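Side-chain contacts in putative rubredoxin reductase (Rhodopseudomonas palustris, PDB 3FG2), which uses bound FAD to transfer electrons between NADH and a ferredoxin, and probably supplies the CYP199A2 monooxygenase system in this way: residues V368-A371 against A372-V375; E291-Q294 against N295-Q299; E131-V134 against L135-M139. One frame throughout, in Å; residues are numbered along the deposited sequence.

Contact 1 (V368-A371 against A372-V375); sequences VNRA and ADHV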
loop_
_atom_site.group_PDB
_atom_site.type_symbol
_atom_site.label_atom_id
_atom_site.label_comp_id
_atom_site.label_asym_id
_atom_site.label_seq_id
_atom_site.Cartn_x
_atom_site.Cartn_y
_atom_site.Cartn_z
ATOM N N VAL A 368 -2.206 15.799 10.011
ATOM C CA VAL A 368 -1.121 15.319 10.858
ATOM C C VAL A 368 -1.582 15.412 12.307
ATOM O O VAL A 368 -1.850 16.504 12.808
ATOM C CB VAL A 368 0.157 16.167 10.693
ATOM C CG1 VAL A 368 1.161 15.809 11.782
ATOM C CG2 VAL A 368 0.763 15.924 9.332
ATOM N N ASN A 369 -1.669 14.265 12.974
ATOM C CA ASN A 369 -2.117 14.202 14.367
ATOM C C ASN A 369 -3.367 15.062 14.584
ATOM O O ASN A 369 -3.434 15.851 15.528
ATOM C CB ASN A 369 -1.011 14.680 15.311
ATOM C CG ASN A 369 0.307 13.967 15.083
ATOM O OD1 ASN A 369 0.369 12.728 15.023
ATOM N ND2 ASN A 369 1.382 14.750 14.972
ATOM N N ARG A 370 -4.352 14.907 13.708
ATOM C CA ARG A 370 -5.580 15.689 13.801
ATOM C C ARG A 370 -6.740 14.863 13.256
ATOM O O ARG A 370 -7.268 15.152 12.183
ATOM C CB ARG A 370 -5.426 16.972 12.986
ATOM C CG ARG A 370 -6.189 18.167 13.519
ATOM C CD ARG A 370 -5.863 19.396 12.692
ATOM N NE ARG A 370 -5.879 20.613 13.496
ATOM C CZ ARG A 370 -6.970 21.309 13.792
ATOM N NH1 ARG A 370 -8.160 20.919 13.349
ATOM N NH2 ARG A 370 -6.867 22.399 14.534
ATOM N N ALA A 371 -7.126 13.838 14.007
ATOM C CA ALA A 371 -8.202 12.934 13.608
ATOM C C ALA A 371 -9.541 13.590 13.275
ATOM O O ALA A 371 -10.286 13.091 12.432
ATOM C CB ALA A 371 -8.405 11.873 14.686
ATOM N N ALA A 372 -9.853 14.699 13.931
ATOM C CA ALA A 372 -11.121 15.383 13.687
ATOM C C ALA A 372 -11.255 15.903 12.261
ATOM O O ALA A 372 -12.330 15.834 11.681
ATOM C CB ALA A 372 -11.307 16.535 14.686
ATOM N N ASP A 373 -10.175 16.426 11.696
ATOM C CA ASP A 373 -10.236 16.939 10.332
ATOM C C ASP A 373 -10.421 15.790 9.337
ATOM O O ASP A 373 -11.086 15.941 8.311
ATOM C CB ASP A 373 -8.970 17.744 10.001
ATOM C CG ASP A 373 -8.926 19.092 10.723
ATOM O OD1 ASP A 373 -9.908 19.436 11.407
ATOM O OD2 ASP A 373 -7.913 19.819 10.603
ATOM N N HIS A 374 -9.841 14.638 9.654
ATOM C CA HIS A 374 -9.951 13.465 8.794
ATOM C C HIS A 374 -11.390 12.953 8.751
ATOM O O HIS A 374 -11.897 12.572 7.690
ATOM C CB HIS A 374 -9.024 12.352 9.292
ATOM C CG HIS A 374 -8.998 11.147 8.406
ATOM N ND1 HIS A 374 -8.514 11.184 7.115
ATOM C CD2 HIS A 374 -9.420 9.876 8.614
ATOM C CE1 HIS A 374 -8.640 9.990 6.566
ATOM N NE2 HIS A 374 -9.186 9.178 7.454
ATOM N N VAL A 375 -12.046 12.937 9.907
ATOM C CA VAL A 375 -13.431 12.473 9.979
ATOM C C VAL A 375 -14.314 13.425 9.180
ATOM O O VAL A 375 -15.291 13.011 8.567
ATOM C CB VAL A 375 -13.924 12.406 11.448
ATOM C CG1 VAL A 375 -15.426 12.166 11.497
ATOM C CG2 VAL A 375 -13.192 11.291 12.175
#
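R370 and D373 meet through a salt bridge in which both carboxylate oxygens reach one guanidinium nitrogen, NH1. R370 NH1 lies 3.0 Å from D373 OD1 and equally far from D373 OD2, but both hydrogen bonds are bent and weak. The two flat groups are turned 32° against each other; OD1 comes in at the edge of the guanidinium in its plane, whereas OD2 approaches it obliquely. D373 turns its CG beside its own backbone N (chi1 -72°), which directs the carboxylate back toward R370. The firmer polar partner of OD2 is S353 OG on strand 351-358, which helps fix the rotation of the carboxylate.

Carbon-oxygen contacts accompany the charge pair: the arginine chain runs past the acid, R370 CD lying close, 3.0 Å, to D373 OD2. Farther along, V375 CG2 sits 3.4 Å from A371 O, while the imidazole of H374 leads away to R378. With an alanine in place of R370, the D373 carboxylate would lose its arginine mate and, though still held by S353, would probably be freer to turn.

Backbone bonds set the turn. D373 N gives a weak bond to R370 O at 3.2 Å, and V375 N makes a sounder one to A371 O at 3.1 Å. This is the start of helix 371-380, with R370 at the N-cap and an acidic side chain in the first turn, where the helix end would probably favour its negative charge; the S353 bond to D373 ties this turn to the antiparallel sheet of the C-terminal reductase region.

Contact 2 (E291-Q294 against N295-Q299); sequences ESVQ and NATDQ. With FAD (flavin-adenine dinucleotide), chain B.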
loop_
_atom_site.group_PDB
_atom_site.type_symbol
_atom_site.label_atom_id
_atom_site.label_comp_id
_atom_site.label_asym_id
_atom_site.label_seq_id
_atom_site.Cartn_x
_atom_site.Cartn_y
_atom_site.Cartn_z
ATOM N N GLU A 291 -3.081 1.847 -4.054
ATOM C CA GLU A 291 -2.415 0.987 -3.079
ATOM C C GLU A 291 -2.799 1.373 -1.663
ATOM O O GLU A 291 -2.158 2.232 -1.063
ATOM C CB GLU A 291 -0.894 1.101 -3.171
ATOM C CG GLU A 291 -0.270 0.843 -4.522
ATOM C CD GLU A 291 1.253 0.980 -4.479
ATOM O OE1 GLU A 291 1.854 1.183 -5.554
ATOM O OE2 GLU A 291 1.848 0.878 -3.377
ATOM N N SER A 292 -3.829 0.744 -1.119
ATOM C CA SER A 292 -4.233 1.040 0.243
ATOM C C SER A 292 -5.153 -0.062 0.753
ATOM O O SER A 292 -5.799 -0.756 -0.027
ATOM C CB SER A 292 -4.943 2.397 0.310
ATOM O OG SER A 292 -6.227 2.340 -0.292
ATOM N N VAL A 293 -5.195 -0.226 2.068
ATOM C CA VAL A 293 -6.038 -1.236 2.680
ATOM C C VAL A 293 -7.479 -0.918 2.349
ATOM O O VAL A 293 -8.289 -1.812 2.093
ATOM C CB VAL A 293 -5.855 -1.246 4.205
ATOM C CG1 VAL A 293 -6.894 -2.136 4.849
ATOM C CG2 VAL A 293 -4.449 -1.713 4.542
ATOM N N GLN A 294 -7.790 0.372 2.354
ATOM C CA GLN A 294 -9.134 0.837 2.048
ATOM C C GLN A 294 -9.546 0.323 0.678
ATOM O O GLN A 294 -10.607 -0.277 0.518
ATOM C CB GLN A 294 -9.168 2.369 2.081
ATOM C CG GLN A 294 -10.390 3.008 1.439
ATOM C CD GLN A 294 -10.267 3.100 -0.071
ATOM O OE1 GLN A 294 -9.236 3.514 -0.593
ATOM N NE2 GLN A 294 -11.324 2.729 -0.776
ATOM N N ASN A 295 -8.689 0.551 -0.309
ATOM C CA ASN A 295 -8.969 0.119 -1.666
ATOM C C ASN A 295 -9.130 -1.392 -1.791
ATOM O O ASN A 295 -10.037 -1.875 -2.465
ATOM C CB ASN A 295 -7.862 0.594 -2.598
ATOM C CG ASN A 295 -8.101 0.185 -4.028
ATOM O OD1 ASN A 295 -7.407 -0.685 -4.564
ATOM N ND2 ASN A 295 -9.100 0.797 -4.655
ATOM N N ALA A 296 -8.243 -2.139 -1.145
ATOM C CA ALA A 296 -8.299 -3.593 -1.200
ATOM C C ALA A 296 -9.600 -4.080 -0.581
ATOM O O ALA A 296 -10.291 -4.943 -1.125
ATOM C CB ALA A 296 -7.103 -4.194 -0.448
ATOM N N THR A 297 -9.926 -3.498 0.562
ATOM C CA THR A 297 -11.117 -3.852 1.308
ATOM C C THR A 297 -12.418 -3.496 0.594
ATOM O O THR A 297 -13.266 -4.361 0.382
ATOM C CB THR A 297 -11.078 -3.175 2.693
ATOM O OG1 THR A 297 -9.961 -3.688 3.432
ATOM C CG2 THR A 297 -12.355 -3.428 3.462
ATOM N N ASP A 298 -12.582 -2.232 0.218
ATOM C CA ASP A 298 -13.807 -1.811 -0.447
ATOM C C ASP A 298 -13.991 -2.514 -1.782
ATOM O O ASP A 298 -15.110 -2.863 -2.162
ATOM C CB ASP A 298 -13.827 -0.295 -0.662
ATOM C CG ASP A 298 -13.809 0.482 0.640
ATOM O OD1 ASP A 298 -14.256 -0.056 1.684
ATOM O OD2 ASP A 298 -13.354 1.646 0.611
ATOM N N GLN A 299 -12.898 -2.728 -2.500
ATOM C CA GLN A 299 -13.006 -3.404 -3.779
ATOM C C GLN A 299 -13.467 -4.839 -3.556
ATOM O O GLN A 299 -14.287 -5.362 -4.320
ATOM C CB GLN A 299 -11.672 -3.362 -4.521
ATOM C CG GLN A 299 -11.561 -2.189 -5.482
ATOM C CD GLN A 299 -10.308 -2.244 -6.323
ATOM O OE1 GLN A 299 -9.847 -3.325 -6.699
ATOM N NE2 GLN A 299 -9.756 -1.079 -6.640
HETATM P PA FAD B . -1.317 -7.828 -0.856
HETATM O O1A FAD B . 0.067 -7.506 -1.292
HETATM O O2A FAD B . -1.697 -7.682 0.435
HETATM O O5B FAD B . -1.306 -9.352 -1.062
HETATM C C5B FAD B . -0.993 -10.017 -2.327
HETATM C C4B FAD B . -0.821 -11.503 -1.941
HETATM O O4B FAD B . -0.954 -12.290 -3.185
HETATM C C3B FAD B . 0.550 -11.884 -1.354
HETATM O O3B FAD B . 0.536 -12.668 -0.202
HETATM C C2B FAD B . 1.252 -12.456 -2.554
HETATM O O2B FAD B . 2.353 -13.249 -2.232
HETATM C C1B FAD B . 0.144 -13.260 -3.167
HETATM N N9A FAD B . 0.281 -13.631 -4.577
HETATM C C8A FAD B . 0.839 -12.880 -5.580
HETATM N N7A FAD B . 0.823 -13.495 -6.757
HETATM C C5A FAD B . 0.230 -14.701 -6.520
HETATM C C6A FAD B . -0.080 -15.840 -7.413
HETATM N N6A FAD B . 0.194 -15.873 -8.697
HETATM N N1A FAD B . -0.699 -16.908 -6.795
HETATM C C2A FAD B . -1.006 -16.916 -5.455
HETATM N N3A FAD B . -0.756 -15.920 -4.572
HETATM C C4A FAD B . -0.135 -14.829 -5.153
HETATM N N1 FAD B . -1.911 0.752 3.294
HETATM C C2 FAD B . -2.592 1.579 4.086
HETATM O O2 FAD B . -3.663 2.002 3.771
HETATM N N3 FAD B . -2.084 2.003 5.358
HETATM C C4 FAD B . -0.858 1.568 5.829
HETATM O O4 FAD B . -0.462 1.945 6.917
HETATM C C4X FAD B . -0.104 0.658 4.972
HETATM N N5 FAD B . 1.099 0.190 5.383
HETATM C C5X FAD B . 1.784 -0.678 4.551
HETATM C C6 FAD B . 3.040 -1.170 5.006
HETATM C C7 FAD B . 3.793 -2.045 4.250
HETATM C C7M FAD B . 5.124 -2.539 4.781
HETATM C C8 FAD B . 3.299 -2.487 2.941
HETATM C C8M FAD B . 4.068 -3.447 2.060
HETATM C C9 FAD B . 2.057 -2.003 2.477
HETATM C C9A FAD B . 1.297 -1.109 3.269
HETATM N N10 FAD B . 0.001 -0.581 2.861
HETATM C C10 FAD B . -0.692 0.271 3.673
HETATM C "C1'" FAD B . -0.525 -1.019 1.543
HETATM C "C2'" FAD B . -1.420 -2.285 1.710
HETATM O "O2'" FAD B . -0.663 -3.276 2.369
HETATM C "C3'" FAD B . -1.846 -2.738 0.328
HETATM O "O3'" FAD B . -2.626 -1.719 -0.288
HETATM C "C4'" FAD B . -2.668 -4.011 0.434
HETATM O "O4'" FAD B . -1.894 -5.064 1.067
HETATM C "C5'" FAD B . -3.069 -4.439 -0.957
HETATM O "O5'" FAD B . -3.881 -5.785 -0.810
HETATM P P FAD B . -3.765 -6.835 -1.878
HETATM O O1P FAD B . -4.729 -7.934 -1.347
HETATM O O2P FAD B . -4.042 -6.378 -3.165
HETATM O O3P FAD B . -2.398 -7.363 -1.926
#
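Q294 NE2 donates to D298 OD2 one turn on along the helix, 2.7 Å away and nearly straight at 170°. The oxygen lies in the amide plane of Q294 but is met on its anti side, somewhat out of the carboxylate plane. The glutamine chain folds at chi2 (-81°) to bring its amide over to D298, and NE2 has a weak second bond to Y314 OH.

V293 O accepts twice from T297. The backbone N and the hydroxyl OG1 of T297 each stand 2.8 Å from V293 O, with OG1 above the carbonyl plane, so the hydroxyl proton is spent within its own helix. At the start of helix 293-306, S292 is the N-cap, its OG accepting from N295 N at 3.0 Å. The backbone of the next residue, V293 N, donates to FAD O2 (3.2 Å, 168°).

Packing surrounds these bonds. V293 CG2 lies 3.8 Å from FAD N1, at the pyrimidine end of the flavin, and its CG1 runs beside T297 OG1. A296 CB comes within 3.6 Å of FAD O5', and its other neighbours include H11 and A12 of helix 11-22.

With a backbone N-H of the first turn on FAD O2, the positive end of the helix dipole faces the N1-C2 side of the flavin, where it would probably favour the negative charge that builds up there on reduction.

Contact 3 (E131-V134 against L135-M139); sequences ESEV and LRQRM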
loop_
_atom_site.group_PDB
_atom_site.type_symbol
_atom_site.label_atom_id
_atom_site.label_comp_id
_atom_site.label_asym_id
_atom_site.label_seq_id
_atom_site.Cartn_x
_atom_site.Cartn_y
_atom_site.Cartn_z
ATOM N N GLU A 131 10.432 -10.481 4.964
ATOM C CA GLU A 131 11.362 -9.372 4.818
ATOM C C GLU A 131 11.375 -8.484 6.047
ATOM O O GLU A 131 12.422 -7.967 6.436
ATOM C CB GLU A 131 10.999 -8.557 3.581
ATOM C CG GLU A 131 11.304 -9.297 2.292
ATOM C CD GLU A 131 10.678 -8.642 1.086
ATOM O OE1 GLU A 131 10.924 -9.129 -0.038
ATOM O OE2 GLU A 131 9.936 -7.649 1.260
ATOM N N SER A 132 10.217 -8.310 6.670
ATOM C CA SER A 132 10.153 -7.481 7.858
ATOM C C SER A 132 10.896 -8.167 9.009
ATOM O O SER A 132 11.617 -7.522 9.770
ATOM C CB SER A 132 8.692 -7.235 8.241
ATOM O OG SER A 132 8.595 -6.363 9.355
ATOM N N GLU A 133 10.731 -9.481 9.126
ATOM C CA GLU A 133 11.383 -10.236 10.191
ATOM C C GLU A 133 12.909 -10.243 10.084
ATOM O O GLU A 133 13.601 -10.139 11.103
ATOM C CB GLU A 133 10.864 -11.676 10.228
ATOM C CG GLU A 133 11.508 -12.528 11.309
ATOM C CD GLU A 133 11.367 -11.928 12.695
ATOM O OE1 GLU A 133 12.078 -12.388 13.608
ATOM O OE2 GLU A 133 10.553 -11.000 12.882
ATOM N N VAL A 134 13.440 -10.364 8.870
ATOM C CA VAL A 134 14.894 -10.367 8.708
ATOM C C VAL A 134 15.458 -8.994 9.068
ATOM O O VAL A 134 16.499 -8.882 9.714
ATOM C CB VAL A 134 15.324 -10.715 7.262
ATOM C CG1 VAL A 134 14.576 -11.944 6.774
ATOM C CG2 VAL A 134 15.080 -9.543 6.348
ATOM N N LEU A 135 14.755 -7.947 8.659
ATOM C CA LEU A 135 15.192 -6.590 8.942
ATOM C C LEU A 135 15.172 -6.359 10.453
ATOM O O LEU A 135 16.073 -5.732 11.010
ATOM C CB LEU A 135 14.274 -5.600 8.223
ATOM C CG LEU A 135 14.717 -4.136 8.151
ATOM C CD1 LEU A 135 16.191 -4.033 7.752
ATOM C CD2 LEU A 135 13.836 -3.420 7.137
ATOM N N ARG A 136 14.147 -6.890 11.112
ATOM C CA ARG A 136 14.010 -6.757 12.558
ATOM C C ARG A 136 15.214 -7.381 13.270
ATOM O O ARG A 136 15.736 -6.825 14.237
ATOM C CB ARG A 136 12.722 -7.449 13.023
ATOM C CG ARG A 136 12.372 -7.224 14.499
ATOM C CD ARG A 136 11.140 -8.030 14.887
ATOM N NE ARG A 136 11.431 -9.459 14.967
ATOM C CZ ARG A 136 12.006 -10.049 16.013
ATOM N NH1 ARG A 136 12.349 -9.336 17.079
ATOM N NH2 ARG A 136 12.244 -11.353 15.994
ATOM N N GLN A 137 15.649 -8.539 12.782
ATOM C CA GLN A 137 16.786 -9.244 13.362
ATOM C C GLN A 137 18.136 -8.670 12.926
ATOM O O GLN A 137 19.128 -8.808 13.644
ATOM C CB GLN A 137 16.744 -10.726 12.980
ATOM C CG GLN A 137 15.558 -11.485 13.518
ATOM C CD GLN A 137 15.588 -12.949 13.127
ATOM O OE1 GLN A 137 16.598 -13.631 13.310
ATOM N NE2 GLN A 137 14.475 -13.447 12.592
ATOM N N ARG A 138 18.171 -8.033 11.756
ATOM C CA ARG A 138 19.407 -7.475 11.213
ATOM C C ARG A 138 19.851 -6.136 11.807
ATOM O O ARG A 138 21.050 -5.897 11.963
ATOM C CB ARG A 138 19.282 -7.327 9.693
ATOM C CG ARG A 138 20.573 -6.936 8.967
ATOM C CD ARG A 138 21.520 -8.117 8.849
ATOM N NE ARG A 138 20.871 -9.274 8.236
ATOM C CZ ARG A 138 20.756 -9.487 6.926
ATOM N NH1 ARG A 138 21.255 -8.622 6.050
ATOM N NH2 ARG A 138 20.132 -10.576 6.490
ATOM N N MET A 139 18.895 -5.270 12.138
ATOM C CA MET A 139 19.212 -3.950 12.682
ATOM C C MET A 139 20.110 -3.916 13.914
ATOM O O MET A 139 20.977 -3.048 14.031
ATOM C CB MET A 139 17.931 -3.181 12.992
ATOM C CG MET A 139 17.173 -2.694 11.769
ATOM S SD MET A 139 15.787 -1.656 12.271
ATOM C CE MET A 139 14.508 -2.886 12.507
#
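E133 OE1 is gripped by two donors from the next turn, R136 NH2 at 2.6 Å and Q137 NE2 at 2.8 Å. The arginine comes to the syn lone pair of OE1, and the glutamine to its anti side, out of the carboxylate plane. R136 completes a side-on salt bridge with NE, which bonds at 2.7 Å and 173° to E133 OE2, an oxygen lying in the guanidinium plane. Y49 OH also binds OE2, so both carboxylate oxygens have two partners. The glutamate chain starts out anti to its backbone N and then bends at chi2 (56°), which swings the carboxylate along the helix toward R136.

These are i to i+3 and i to i+4 pairings on one flank of helix 129-138. The helix packs beside a parallel sheet in which a GxGxxG turn follows strand 144-148, consistent with a Rossmann-type NADH-binding domain. L135 reaches L124 and V234 of the sheet and F157 of helix 152-163.

Backbone bonds underlie the pairings: R136 N lies 2.9 Å from S132 O, and Q137 N 3.1 Å from E133 O. R138 N bonds to V134 O at 2.8 Å, and its own side chain carries a salt bridge to D122.

Along the chain contact 3 comes first, then contact 2, then contact 1, and none touches another. The centres of contacts 1 and 2 are about 20 Å apart, of 2 and 3 about 26 Å, and of 1 and 3 about 32 Å. Contacts 2 and 3 belong to the pyridine nucleotide-disulphide oxidoreductase part of the protein, on helices 293-306 and 129-138, whereas contact 1 opens helix 371-380 in the C-terminal reductase part. The side chain of S132 in contact 3 is about 7 Å from the bound FAD. The side chain of H374 in contact 1 is about 10 Å from the bound FAD. Of the three, only contact 2 touches the cofactor; the other two are local helix contacts in the surrounding parts of the fold.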